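Side-chain contacts in acyl-coenzyme A oxidase (Caenorhabditis elegans, PDB 5K3J), which catalyses the first, desaturating step of peroxisomal beta-oxidation on CoA thioesters of ascaroside pheromones with five-carbon omega side chains, using FAD and oxygen: residues Q86-D89 against E95-H98; D47-I52 against H100-G105; A202-K207 against C268-D273; P120-Q125 against K133-A138; A642-S647 against Y651-M656. One frame throughout, in Å; residues are numbered along the deposited sequence.

Contact 1. Residues Q86-D89 against E95-H98; sequences QLID and ESLH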
# COMPACT_ATOMS: atom_id res chain seq x y z
N GLN A 86 -24.13 -25.00 -16.57
CA GLN A 86 -23.33 -25.82 -17.47
C GLN A 86 -21.98 -26.12 -16.84
O GLN A 86 -21.51 -27.26 -16.83
CB GLN A 86 -23.12 -25.12 -18.81
CG GLN A 86 -24.36 -24.72 -19.56
CD GLN A 86 -24.03 -24.23 -20.96
OE1 GLN A 86 -22.99 -24.58 -21.52
NE2 GLN A 86 -24.91 -23.42 -21.52
N LEU A 87 -21.36 -25.07 -16.31
CA LEU A 87 -19.95 -25.08 -15.95
C LEU A 87 -19.67 -25.66 -14.57
O LEU A 87 -18.63 -26.30 -14.37
CB LEU A 87 -19.39 -23.66 -16.03
CG LEU A 87 -19.42 -23.03 -17.43
CD1 LEU A 87 -19.25 -21.51 -17.36
CD2 LEU A 87 -18.37 -23.65 -18.33
N ILE A 88 -20.56 -25.43 -13.60
CA ILE A 88 -20.32 -25.92 -12.24
C ILE A 88 -21.54 -26.45 -11.50
O ILE A 88 -22.68 -26.38 -11.98
CB ILE A 88 -19.73 -24.82 -11.33
CG1 ILE A 88 -20.75 -23.70 -11.12
CG2 ILE A 88 -18.40 -24.29 -11.85
CD1 ILE A 88 -20.39 -22.75 -10.00
N ASP A 89 -21.29 -26.97 -10.30
CA ASP A 89 -22.32 -27.28 -9.32
C ASP A 89 -22.66 -26.00 -8.57
O ASP A 89 -21.87 -25.53 -7.75
CB ASP A 89 -21.84 -28.38 -8.37
CG ASP A 89 -22.84 -28.72 -7.29
OD1 ASP A 89 -24.04 -28.38 -7.43
OD2 ASP A 89 -22.43 -29.34 -6.28
N GLU A 95 -16.28 -24.33 -6.13
CA GLU A 95 -16.30 -24.19 -7.58
C GLU A 95 -16.77 -22.80 -8.01
O GLU A 95 -16.23 -22.23 -8.95
CB GLU A 95 -17.18 -25.26 -8.22
CG GLU A 95 -16.56 -26.65 -8.22
CD GLU A 95 -17.34 -27.63 -9.08
OE1 GLU A 95 -18.36 -27.22 -9.67
OE2 GLU A 95 -16.93 -28.80 -9.18
N SER A 96 -17.76 -22.27 -7.31
CA SER A 96 -18.33 -20.97 -7.68
C SER A 96 -17.32 -19.86 -7.47
O SER A 96 -17.26 -18.90 -8.25
CB SER A 96 -19.60 -20.69 -6.87
OG SER A 96 -20.37 -19.68 -7.49
N LEU A 97 -16.51 -19.99 -6.42
CA LEU A 97 -15.45 -19.03 -6.15
C LEU A 97 -14.37 -19.06 -7.23
O LEU A 97 -13.87 -18.02 -7.62
CB LEU A 97 -14.82 -19.30 -4.78
CG LEU A 97 -15.63 -18.85 -3.57
CD1 LEU A 97 -14.79 -18.90 -2.30
CD2 LEU A 97 -16.22 -17.45 -3.77
N HIS A 98 -14.03 -20.25 -7.71
CA HIS A 98 -13.04 -20.36 -8.78
C HIS A 98 -13.58 -19.73 -10.05
O HIS A 98 -12.87 -18.99 -10.74
CB HIS A 98 -12.67 -21.82 -9.05
CG HIS A 98 -11.83 -21.99 -10.28
ND1 HIS A 98 -10.47 -21.79 -10.30
CD2 HIS A 98 -12.18 -22.33 -11.55
CE1 HIS A 98 -10.01 -22.01 -11.52
NE2 HIS A 98 -11.02 -22.34 -12.30

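Contact 2. Residues D47-I52 against H100-G105; sequences DAVSKI and HREVIG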
# COMPACT_ATOMS: atom_id res chain seq x y z
N ASP A 47 -10.83 -24.60 -18.59
CA ASP A 47 -10.83 -25.10 -19.96
C ASP A 47 -12.17 -24.83 -20.64
O ASP A 47 -12.21 -24.34 -21.77
CB ASP A 47 -10.54 -26.60 -19.98
CG ASP A 47 -10.46 -27.16 -21.39
OD1 ASP A 47 -10.19 -26.37 -22.33
OD2 ASP A 47 -10.66 -28.38 -21.56
N ALA A 48 -13.24 -25.15 -19.94
CA ALA A 48 -14.59 -24.98 -20.45
C ALA A 48 -14.93 -23.50 -20.61
O ALA A 48 -15.69 -23.12 -21.50
CB ALA A 48 -15.60 -25.66 -19.55
N VAL A 49 -14.37 -22.68 -19.73
CA VAL A 49 -14.56 -21.24 -19.80
C VAL A 49 -13.85 -20.68 -21.03
O VAL A 49 -14.40 -19.85 -21.76
CB VAL A 49 -14.06 -20.53 -18.52
CG1 VAL A 49 -13.83 -19.06 -18.79
CG2 VAL A 49 -15.06 -20.71 -17.39
N SER A 50 -12.64 -21.16 -21.29
CA SER A 50 -11.83 -20.69 -22.41
C SER A 50 -12.48 -20.91 -23.78
O SER A 50 -12.04 -20.32 -24.77
CB SER A 50 -10.46 -21.36 -22.39
OG SER A 50 -10.58 -22.77 -22.46
N LYS A 51 -13.50 -21.75 -23.84
CA LYS A 51 -14.17 -22.05 -25.11
C LYS A 51 -15.28 -21.04 -25.39
O LYS A 51 -15.76 -20.92 -26.51
CB LYS A 51 -14.74 -23.47 -25.10
CG LYS A 51 -16.21 -23.54 -24.72
CD LYS A 51 -16.62 -24.88 -24.13
CE LYS A 51 -18.09 -24.85 -23.74
NZ LYS A 51 -18.46 -25.97 -22.83
N ILE A 52 -15.67 -20.31 -24.35
CA ILE A 52 -16.76 -19.34 -24.44
C ILE A 52 -16.21 -17.92 -24.57
O ILE A 52 -15.71 -17.35 -23.60
CB ILE A 52 -17.68 -19.43 -23.21
CG1 ILE A 52 -18.04 -20.89 -22.92
CG2 ILE A 52 -18.94 -18.58 -23.42
CD1 ILE A 52 -18.37 -21.16 -21.46
N HIS A 100 -15.89 -17.40 -10.46
CA HIS A 100 -16.07 -15.96 -10.39
C HIS A 100 -14.73 -15.23 -10.25
O HIS A 100 -14.53 -14.18 -10.85
CB HIS A 100 -17.00 -15.60 -9.23
CG HIS A 100 -18.44 -15.93 -9.49
ND1 HIS A 100 -18.96 -17.19 -9.31
CD2 HIS A 100 -19.46 -15.16 -9.95
CE1 HIS A 100 -20.24 -17.18 -9.63
NE2 HIS A 100 -20.57 -15.96 -10.02
N ARG A 101 -13.81 -15.80 -9.46
CA ARG A 101 -12.49 -15.20 -9.32
C ARG A 101 -11.76 -15.17 -10.66
O ARG A 101 -10.95 -14.29 -10.91
CB ARG A 101 -11.63 -15.96 -8.30
CG ARG A 101 -11.93 -15.66 -6.84
CD ARG A 101 -11.05 -16.52 -5.94
NE ARG A 101 -11.34 -16.35 -4.52
CZ ARG A 101 -11.14 -17.30 -3.61
NH1 ARG A 101 -10.67 -18.48 -3.99
NH2 ARG A 101 -11.42 -17.08 -2.33
N GLU A 102 -12.07 -16.14 -11.52
CA GLU A 102 -11.44 -16.19 -12.83
C GLU A 102 -12.18 -15.37 -13.86
O GLU A 102 -11.62 -14.46 -14.46
CB GLU A 102 -11.32 -17.64 -13.32
CG GLU A 102 -10.82 -17.72 -14.76
CD GLU A 102 -10.44 -19.14 -15.16
OE1 GLU A 102 -11.10 -19.70 -16.07
OE2 GLU A 102 -9.48 -19.68 -14.58
N VAL A 103 -13.45 -15.70 -14.09
CA VAL A 103 -14.24 -15.01 -15.11
C VAL A 103 -14.48 -13.55 -14.75
O VAL A 103 -14.10 -12.65 -15.50
CB VAL A 103 -15.60 -15.70 -15.34
CG1 VAL A 103 -16.41 -14.93 -16.37
CG2 VAL A 103 -15.39 -17.13 -15.79
N ILE A 104 -15.11 -13.31 -13.60
CA ILE A 104 -15.41 -11.93 -13.19
C ILE A 104 -14.16 -11.18 -12.73
O ILE A 104 -13.77 -10.17 -13.31
CB ILE A 104 -16.46 -11.89 -12.07
CG1 ILE A 104 -17.73 -12.65 -12.48
CG2 ILE A 104 -16.83 -10.45 -11.74
CD1 ILE A 104 -18.52 -12.00 -13.61
N GLY A 105 -13.54 -11.68 -11.66
CA GLY A 105 -12.38 -11.01 -11.10
C GLY A 105 -12.64 -10.51 -9.70
O GLY A 105 -13.62 -10.89 -9.06

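Contact 3. Residues A202-K207 against C268-D273; sequences AELIIK and CKVEAD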
# COMPACT_ATOMS: atom_id res chain seq x y z
N ALA A 202 -30.63 -3.07 12.36
CA ALA A 202 -31.20 -1.94 13.09
C ALA A 202 -31.39 -2.25 14.56
O ALA A 202 -31.54 -3.41 14.95
CB ALA A 202 -32.52 -1.53 12.47
N GLU A 203 -31.39 -1.21 15.38
CA GLU A 203 -31.63 -1.35 16.81
C GLU A 203 -33.09 -1.68 17.07
O GLU A 203 -33.99 -0.96 16.63
CB GLU A 203 -31.23 -0.07 17.54
CG GLU A 203 -31.35 -0.15 19.05
CD GLU A 203 -30.27 -1.01 19.67
OE1 GLU A 203 -29.17 -1.12 19.08
OE2 GLU A 203 -30.51 -1.58 20.76
N LEU A 204 -33.34 -2.78 17.79
CA LEU A 204 -34.70 -3.25 18.01
C LEU A 204 -35.36 -2.55 19.19
O LEU A 204 -34.84 -2.55 20.31
CB LEU A 204 -34.71 -4.76 18.23
CG LEU A 204 -36.08 -5.38 18.53
CD1 LEU A 204 -37.12 -4.98 17.49
CD2 LEU A 204 -35.96 -6.90 18.63
N ILE A 205 -36.52 -1.94 18.94
CA ILE A 205 -37.25 -1.20 19.96
C ILE A 205 -38.68 -1.72 20.13
O ILE A 205 -39.46 -1.75 19.18
CB ILE A 205 -37.31 0.30 19.61
CG1 ILE A 205 -35.90 0.87 19.46
CG2 ILE A 205 -38.09 1.06 20.68
CD1 ILE A 205 -35.88 2.33 19.02
N ILE A 206 -39.01 -2.13 21.35
CA ILE A 206 -40.35 -2.65 21.65
C ILE A 206 -40.97 -1.84 22.80
O ILE A 206 -40.62 -2.04 23.96
CB ILE A 206 -40.29 -4.15 22.00
CG1 ILE A 206 -39.99 -4.97 20.74
CG2 ILE A 206 -41.60 -4.63 22.63
CD1 ILE A 206 -39.52 -6.38 21.01
N LYS A 207 -41.87 -0.92 22.43
CA LYS A 207 -42.50 0.04 23.35
C LYS A 207 -41.51 0.54 24.40
O LYS A 207 -41.60 0.19 25.58
CB LYS A 207 -43.73 -0.58 24.02
CG LYS A 207 -44.73 -1.19 23.04
CD LYS A 207 -45.20 -0.17 22.00
CE LYS A 207 -46.17 -0.80 21.00
NZ LYS A 207 -46.65 0.19 19.99
N CYS A 268 -33.99 -16.08 17.65
CA CYS A 268 -34.81 -15.11 18.39
C CYS A 268 -36.21 -14.94 17.81
O CYS A 268 -36.51 -15.43 16.71
CB CYS A 268 -34.11 -13.74 18.42
SG CYS A 268 -34.69 -12.57 17.17
N LYS A 269 -37.08 -14.25 18.55
CA LYS A 269 -38.46 -14.03 18.14
C LYS A 269 -39.04 -12.70 18.60
O LYS A 269 -38.66 -12.16 19.64
CB LYS A 269 -39.36 -15.14 18.68
CG LYS A 269 -39.25 -16.47 17.98
CD LYS A 269 -40.36 -17.38 18.46
CE LYS A 269 -40.01 -18.84 18.26
NZ LYS A 269 -41.00 -19.73 18.94
N VAL A 270 -39.99 -12.19 17.82
CA VAL A 270 -40.91 -11.14 18.27
C VAL A 270 -42.32 -11.57 17.90
O VAL A 270 -42.66 -11.67 16.73
CB VAL A 270 -40.60 -9.77 17.64
CG1 VAL A 270 -41.79 -8.83 17.81
CG2 VAL A 270 -39.34 -9.17 18.24
N GLU A 271 -43.15 -11.85 18.91
CA GLU A 271 -44.51 -12.30 18.67
C GLU A 271 -45.42 -11.13 18.33
O GLU A 271 -45.09 -9.98 18.62
CB GLU A 271 -45.05 -13.05 19.90
CG GLU A 271 -44.17 -14.19 20.38
CD GLU A 271 -44.49 -15.51 19.70
OE1 GLU A 271 -44.60 -16.53 20.42
OE2 GLU A 271 -44.63 -15.54 18.46
N ALA A 272 -46.57 -11.43 17.74
CA ALA A 272 -47.52 -10.41 17.29
C ALA A 272 -47.94 -9.46 18.41
O ALA A 272 -48.31 -8.31 18.15
CB ALA A 272 -48.75 -11.07 16.68
N ASP A 273 -47.89 -9.93 19.65
CA ASP A 273 -48.24 -9.11 20.80
C ASP A 273 -47.05 -8.30 21.31
O ASP A 273 -47.17 -7.54 22.28
CB ASP A 273 -48.81 -9.96 21.93
CG ASP A 273 -47.90 -11.11 22.31
OD1 ASP A 273 -46.74 -11.15 21.86
OD2 ASP A 273 -48.35 -11.99 23.08

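Contact 4. Residues P120-Q125 against K133-A138; sequences PTLQSQ and KWLERA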
# COMPACT_ATOMS: atom_id res chain seq x y z
N PRO A 120 -25.37 -16.08 3.07
CA PRO A 120 -24.96 -16.75 4.31
C PRO A 120 -25.69 -16.28 5.57
O PRO A 120 -25.73 -17.03 6.54
CB PRO A 120 -23.47 -16.43 4.40
CG PRO A 120 -23.05 -16.21 3.00
CD PRO A 120 -24.21 -15.52 2.36
N THR A 121 -26.24 -15.06 5.56
CA THR A 121 -26.97 -14.56 6.73
C THR A 121 -28.37 -15.16 6.77
O THR A 121 -28.88 -15.48 7.84
CB THR A 121 -27.06 -13.01 6.73
OG1 THR A 121 -25.78 -12.46 7.07
CG2 THR A 121 -28.09 -12.53 7.75
N LEU A 122 -28.98 -15.33 5.60
CA LEU A 122 -30.28 -15.99 5.52
C LEU A 122 -30.16 -17.43 6.00
O LEU A 122 -31.05 -17.94 6.68
CB LEU A 122 -30.82 -15.95 4.10
CG LEU A 122 -31.35 -14.61 3.59
CD1 LEU A 122 -31.65 -14.69 2.10
CD2 LEU A 122 -32.59 -14.18 4.37
N GLN A 123 -29.05 -18.07 5.65
CA GLN A 123 -28.80 -19.45 6.04
C GLN A 123 -28.68 -19.61 7.55
O GLN A 123 -29.19 -20.58 8.12
CB GLN A 123 -27.53 -19.96 5.37
CG GLN A 123 -27.66 -20.17 3.87
CD GLN A 123 -26.34 -20.48 3.20
OE1 GLN A 123 -25.31 -19.91 3.54
NE2 GLN A 123 -26.37 -21.40 2.25
N SER A 124 -28.03 -18.65 8.19
CA SER A 124 -27.71 -18.76 9.61
C SER A 124 -28.70 -18.04 10.53
O SER A 124 -28.71 -18.27 11.74
CB SER A 124 -26.30 -18.24 9.88
OG SER A 124 -26.17 -16.89 9.47
N GLN A 125 -29.53 -17.16 9.97
CA GLN A 125 -30.35 -16.29 10.81
C GLN A 125 -31.84 -16.23 10.45
O GLN A 125 -32.63 -15.65 11.19
CB GLN A 125 -29.78 -14.86 10.79
CG GLN A 125 -28.28 -14.76 11.08
CD GLN A 125 -27.95 -15.00 12.54
OE1 GLN A 125 -28.81 -14.92 13.42
NE2 GLN A 125 -26.68 -15.30 12.82
N LYS A 133 -39.11 -18.45 1.66
CA LYS A 133 -39.62 -17.26 1.00
C LYS A 133 -38.54 -16.51 0.23
O LYS A 133 -38.85 -15.82 -0.75
CB LYS A 133 -40.27 -16.33 2.03
CG LYS A 133 -41.29 -15.37 1.45
CD LYS A 133 -41.72 -14.35 2.49
CE LYS A 133 -42.21 -15.03 3.76
NZ LYS A 133 -42.39 -14.05 4.88
N TRP A 134 -37.29 -16.61 0.66
CA TRP A 134 -36.24 -15.82 0.03
C TRP A 134 -34.97 -16.60 -0.35
O TRP A 134 -34.41 -16.37 -1.42
CB TRP A 134 -35.82 -14.66 0.93
CG TRP A 134 -36.91 -13.67 1.21
CD1 TRP A 134 -37.64 -12.96 0.30
CD2 TRP A 134 -37.37 -13.25 2.50
NE1 TRP A 134 -38.54 -12.14 0.94
CE2 TRP A 134 -38.39 -12.30 2.29
CE3 TRP A 134 -37.03 -13.59 3.81
CZ2 TRP A 134 -39.07 -11.70 3.35
CZ3 TRP A 134 -37.70 -12.99 4.86
CH2 TRP A 134 -38.71 -12.05 4.61
N LEU A 135 -34.51 -17.49 0.52
CA LEU A 135 -33.19 -18.10 0.36
C LEU A 135 -33.02 -18.84 -0.96
O LEU A 135 -31.93 -18.82 -1.55
CB LEU A 135 -32.89 -19.05 1.53
CG LEU A 135 -31.52 -19.74 1.50
CD1 LEU A 135 -30.40 -18.73 1.30
CD2 LEU A 135 -31.31 -20.53 2.78
N GLU A 136 -34.07 -19.49 -1.45
CA GLU A 136 -33.95 -20.14 -2.75
C GLU A 136 -34.10 -19.12 -3.87
O GLU A 136 -33.55 -19.30 -4.95
CB GLU A 136 -34.97 -21.27 -2.90
CG GLU A 136 -34.65 -22.24 -4.04
CD GLU A 136 -33.19 -22.73 -4.03
OE1 GLU A 136 -32.62 -22.92 -2.93
OE2 GLU A 136 -32.63 -22.92 -5.13
N ARG A 137 -34.84 -18.05 -3.60
CA ARG A 137 -34.95 -16.96 -4.57
C ARG A 137 -33.59 -16.30 -4.77
O ARG A 137 -33.23 -15.91 -5.88
CB ARG A 137 -35.98 -15.93 -4.13
CG ARG A 137 -37.42 -16.39 -4.23
CD ARG A 137 -38.36 -15.18 -4.29
NE ARG A 137 -38.23 -14.47 -5.55
CZ ARG A 137 -38.66 -13.22 -5.75
NH1 ARG A 137 -39.22 -12.54 -4.76
NH2 ARG A 137 -38.51 -12.64 -6.94
N ALA A 138 -32.85 -16.16 -3.67
CA ALA A 138 -31.50 -15.61 -3.71
C ALA A 138 -30.57 -16.51 -4.52
O ALA A 138 -29.82 -16.03 -5.37
CB ALA A 138 -30.97 -15.43 -2.30

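Contact 5. Residues A642-S647 against Y651-M656; sequences ADVLPS and YLKPMM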
# COMPACT_ATOMS: atom_id res chain seq x y z
N ALA A 642 -4.73 8.88 -30.38
CA ALA A 642 -4.29 9.94 -31.28
C ALA A 642 -2.83 10.28 -31.02
O ALA A 642 -2.32 10.07 -29.91
CB ALA A 642 -5.16 11.17 -31.12
N ASP A 643 -2.15 10.79 -32.03
CA ASP A 643 -0.75 11.15 -31.91
C ASP A 643 -0.63 12.48 -31.17
O ASP A 643 0.14 12.61 -30.21
CB ASP A 643 -0.09 11.23 -33.28
CG ASP A 643 1.42 11.30 -33.21
OD1 ASP A 643 1.98 10.87 -32.18
OD2 ASP A 643 2.03 11.78 -34.18
N VAL A 644 -1.40 13.47 -31.61
CA VAL A 644 -1.46 14.76 -30.94
C VAL A 644 -2.73 14.83 -30.11
O VAL A 644 -3.83 14.86 -30.66
CB VAL A 644 -1.42 15.93 -31.93
CG1 VAL A 644 -1.55 17.25 -31.19
CG2 VAL A 644 -0.15 15.89 -32.76
N LEU A 645 -2.57 14.85 -28.79
CA LEU A 645 -3.71 14.92 -27.88
C LEU A 645 -4.53 16.18 -28.09
O LEU A 645 -3.97 17.27 -28.24
CB LEU A 645 -3.24 14.84 -26.43
CG LEU A 645 -2.60 13.54 -25.95
CD1 LEU A 645 -2.24 13.62 -24.48
CD2 LEU A 645 -3.51 12.35 -26.21
N PRO A 646 -5.86 16.04 -28.10
CA PRO A 646 -6.82 17.14 -28.11
C PRO A 646 -6.48 18.21 -27.08
O PRO A 646 -6.60 19.41 -27.35
CB PRO A 646 -8.14 16.45 -27.76
CG PRO A 646 -7.98 15.08 -28.35
CD PRO A 646 -6.53 14.73 -28.23
N SER A 647 -6.02 17.78 -25.91
CA SER A 647 -5.66 18.71 -24.85
C SER A 647 -4.34 19.42 -25.12
O SER A 647 -4.09 20.50 -24.58
CB SER A 647 -5.58 17.98 -23.51
OG SER A 647 -4.61 16.94 -23.55
N TYR A 651 -4.46 23.37 -25.32
CA TYR A 651 -3.81 24.10 -24.23
C TYR A 651 -2.30 24.29 -24.38
O TYR A 651 -1.79 25.39 -24.18
CB TYR A 651 -4.07 23.40 -22.88
CG TYR A 651 -5.51 23.39 -22.42
CD1 TYR A 651 -6.13 24.56 -22.00
CD2 TYR A 651 -6.24 22.21 -22.38
CE1 TYR A 651 -7.44 24.56 -21.57
CE2 TYR A 651 -7.56 22.19 -21.95
CZ TYR A 651 -8.16 23.37 -21.55
OH TYR A 651 -9.46 23.38 -21.12
N LEU A 652 -1.59 23.22 -24.71
CA LEU A 652 -0.13 23.26 -24.70
C LEU A 652 0.45 24.04 -25.87
O LEU A 652 1.47 24.71 -25.72
CB LEU A 652 0.45 21.85 -24.68
CG LEU A 652 0.39 21.13 -23.33
CD1 LEU A 652 1.28 19.89 -23.34
CD2 LEU A 652 0.76 22.06 -22.19
N LYS A 653 -0.18 23.94 -27.04
CA LYS A 653 0.28 24.67 -28.21
C LYS A 653 0.13 26.19 -28.03
O LYS A 653 1.09 26.93 -28.21
CB LYS A 653 -0.45 24.19 -29.48
CG LYS A 653 -0.16 22.74 -29.84
CD LYS A 653 0.65 22.64 -31.12
CE LYS A 653 -0.24 22.71 -32.36
NZ LYS A 653 -0.82 21.39 -32.72
N PRO A 654 -1.08 26.67 -27.64
CA PRO A 654 -1.20 28.12 -27.45
C PRO A 654 -0.34 28.65 -26.30
O PRO A 654 0.16 29.77 -26.37
CB PRO A 654 -2.69 28.31 -27.14
CG PRO A 654 -3.35 27.11 -27.67
CD PRO A 654 -2.38 26.00 -27.45
N MET A 655 -0.18 27.84 -25.26
CA MET A 655 0.67 28.21 -24.14
C MET A 655 2.11 28.45 -24.60
O MET A 655 2.74 29.44 -24.22
CB MET A 655 0.64 27.12 -23.07
CG MET A 655 1.57 27.38 -21.90
SD MET A 655 2.10 25.84 -21.13
CE MET A 655 2.86 25.05 -22.54
N MET A 656 2.62 27.53 -25.42
CA MET A 656 4.00 27.58 -25.89
C MET A 656 4.26 28.78 -26.80
O MET A 656 5.27 29.45 -26.65
CB MET A 656 4.37 26.29 -26.62
CG MET A 656 4.71 25.13 -25.70
SD MET A 656 4.81 23.59 -26.62
CE MET A 656 6.26 22.84 -25.88

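Contact 1. Residues Q86-D89 against E95-H98
Both carboxylate oxygens of Glu95 are engaged. OE1 accepts the backbone N-H of Asp89 at 3.0 Å between Glu95 OE1 and Asp89 N. The bond is nearly straight, 171° at the hydrogen, and the donor meets the oxygen head-on. Glu95 OE2 forms a salt bridge with Arg41 NE on helix 36-49, and Arg41 also binds Leu87 O through NH2. The glutamate reaches this place because its CG stands anti to the carbonyl carbon (chi1 -74°) and the chain is extended beyond. It slides past Ile88 in the opposite direction, its CB 4.0 Å from Ile88 CG2.

Ile88 is where the chain leaves helical geometry after helix 84-87, so the amide that Glu95 takes up lies just past that helix end. The isoleucine carries the apolar half of the contact. Its CG1 sits between the backbone N and the carbonyl carbon (chi1 66°), which directs CD1 onto helix 93-103, where Ile88 CD1 lies 3.6 Å from Ser96 CA and 3.8 Å from Ser96 CB.

The contact thus joins the end of one short helix to the flank of the next within the helical N-terminal domain of acyl-CoA oxidases. With an alanine in place of Glu95 the carboxylate is gone, and Arg41 is likely to lose its charged mate and the Asp89 amide its acceptor. Asp89 OD2 and Glu95 OE1, like charges 5.7 Å apart, stay out of contact; Arg41 probably offsets the repulsion and keeps Glu95 ionised.

Contact 2. Residues D47-I52 against H100-G105
Val49 and Val103 meet where helices 36-49 and 93-103 pack together in the helical N-terminal domain of the acyl-CoA oxidase fold. Their CA atoms are the nearest pair between the two segments, 7.8 Å apart. At Val49, CB lies 3.9 Å from Glu102 OE1. One branch farther, CG1 stands anti to the backbone N (chi1 161°), and this turn lets Val49 CG1 touch Val103 CG2 at 3.9 Å while the same methyl rests beside Glu102 OE1. The other branch meets the same methyl of Val103: Val49 CG2 is 3.9 Å from Val103 CG2. A single methyl of Val103 therefore sits against both tips of Val49, the two side chains crossing at a slant.

Glu102 arrives from the opposite direction, with CG anti to its backbone N and the chain extended, so that OE1 meets only aliphatic carbon within the 47-52 segment. Its stronger polar partners lie outside: the hydroxyls of Ser611 and Thr46 both grip OE2 through their OG and OG1 atoms, satisfying that oxygen of the buried carboxylate and probably limiting its rotation. Met613 of helix 612-615 packs on both Val49 and Glu102, so a distant part of the chain shares this interface. The carbonyl groups of Glu102 and Val103 are bound by Arg616, consistent with a cationic group drawn to the carboxyl end of helix 93-103.

A type I beta turn runs from Val49 to Ile52, with Ile52 N hydrogen-bonded to Val49 O at 2.9 Å.

Contact 3. Residues A202-K207 against C268-D273
Leu204 and Ile206 meet Val270 through methyl groups alone, with no flat group of either segment at their interface; the aromatic residue beside them is Tyr276 of strand 276-277, whose side chain touches all three. The focus is one atom, Val270 CG2. Ile206 CD1 approaches it to 3.9 Å and Leu204 CD2 reaches the same Val270 CG2 at 4.1 Å, both tip to tip.

The two partners extend in different ways. Leu204 has CG anti to the backbone N (chi1 178°), whereas Ile206 holds CG1 anti to the carbonyl carbon and then continues almost straight (chi2 163°) to CD1. Both therefore bridge a wide separation: the closest CA atoms, Ile206 and Val270, are 9.2 Å apart, and no backbone hydrogen bond spans the gap.

This belongs to the beta-structured part of the acyl-CoA oxidase fold. Strand 197-205 runs in a mixed sheet and pairs antiparallel with strand 210-219, with backbone hydrogen bonds between Leu204 and both Tyr211 and Gly212. Strand 269-270 instead forms a small two-stranded antiparallel sheet with 276-277, and the apolar packing of Val270 on Leu204 and Ile206 joins this small sheet to the larger one. Leu263 also lies against the side chain of Val270, while Val270 O is held by Arg260 NH1.

Contact 4. Residues P120-Q125 against K133-A138
Apolar packing between Leu122 and Leu135 is the main interaction, with their CA atoms 6.3 Å apart. Leu122 CB lies 4.0 Å from Leu135 CD1, and the tip of the same leucine reaches over the backbone of the second helix, Leu122 CD1 to Leu135 CA being 4.1 Å. That tip also meets the base of Trp134, the residue before Leu135, with Leu122 CD1 4.3 Å from Trp134 CB, so it is the tryptophan's CB rather than its ring that makes this approach. Leu135 holds CG anti to its backbone N (chi1 -179°), which sends CD1 and CD2 toward the other helix. Both methyls meet the aliphatic part of Gln123: Gln123 CG is 3.8 Å from Leu135 CD2, and the two side chains cross at about a right angle.

The segments form an antiparallel helical hairpin of the N-terminal domain, with local axes 9.8 Å apart at closest approach and running at 148° to each other. Ile119 of helix 112-125 also packs on Leu135, and Met217 of strand 210-219 reaches both Leu122 and Trp134, bringing the beta region against the hairpin.

No hydrogen bond crosses between the two segments; within the first, Pro120 O accepts from both Ser124 OG and Ser124 N. The hydroxyl bond is 3.0 Å from Ser124 OG to Pro120 O, in the carbonyl plane on a lone pair.

Charged pairs are made by Arg137, which forms salt bridges with Glu223 and Glu142 and packs on Lys660 of the second subunit.

Contact 5. Residues A642-S647 against Y651-M656
Ser647 O accepts the backbone N-H of Tyr651 in the opening turn of the C-terminal helix 646-661, a bond of 3.0 Å between Ser647 O and Tyr651 N. It is bent, 142° at the hydrogen, and the donor sits above the carbonyl plane, 45° out of it. The same oxygen lies at the edge of the tyrosine ring, near its plane, with Ser647 O 3.5 Å from Tyr651 CD2. The ring is carried to this side of the backbone by CG standing anti to the carbonyl carbon (chi1 -66°). Lys653 adds a loose approach to Val644, with Val644 CG1 4.5 Å from Lys653 NZ.

One shell farther, Leu645 occupies the N-cap position and Pro646 is the first residue of the helix. Farther along, the helix is kinked at Pro654, whose ring nitrogen has no hydrogen to give to the preceding turn. Thr74 of the second subunit packs on Tyr651, and Lys193 of that subunit binds Ala642 O, so this terminal helix is part of the dimer interface. The amino group of Lys653 has two polar partners: NZ forms a salt bridge with Glu649 OE1 and a hydrogen bond to Thr225 O of the second subunit.

How the contacts relate
From the N terminus, contact 2 opens at 47-52 and closes at 100-105, bringing helix 93-103 back to helix 36-49. Contact 1 falls wholly within that loop and uses the same later helix; the two meet where Leu87 CD2 packs 3.6 Å from Ala48 CB. Contact 4 follows in series as a short helical hairpin, still in the helical N-terminal domain. Contact 3 then closes a longer loop of strands, joining two sheets, with its nearest atoms about 7 Å from contact 4. Contact 5, far along the chain, closes one helical turn at the dimer interface, its centre about 42 Å or more from the centres of the others. No two loops cross.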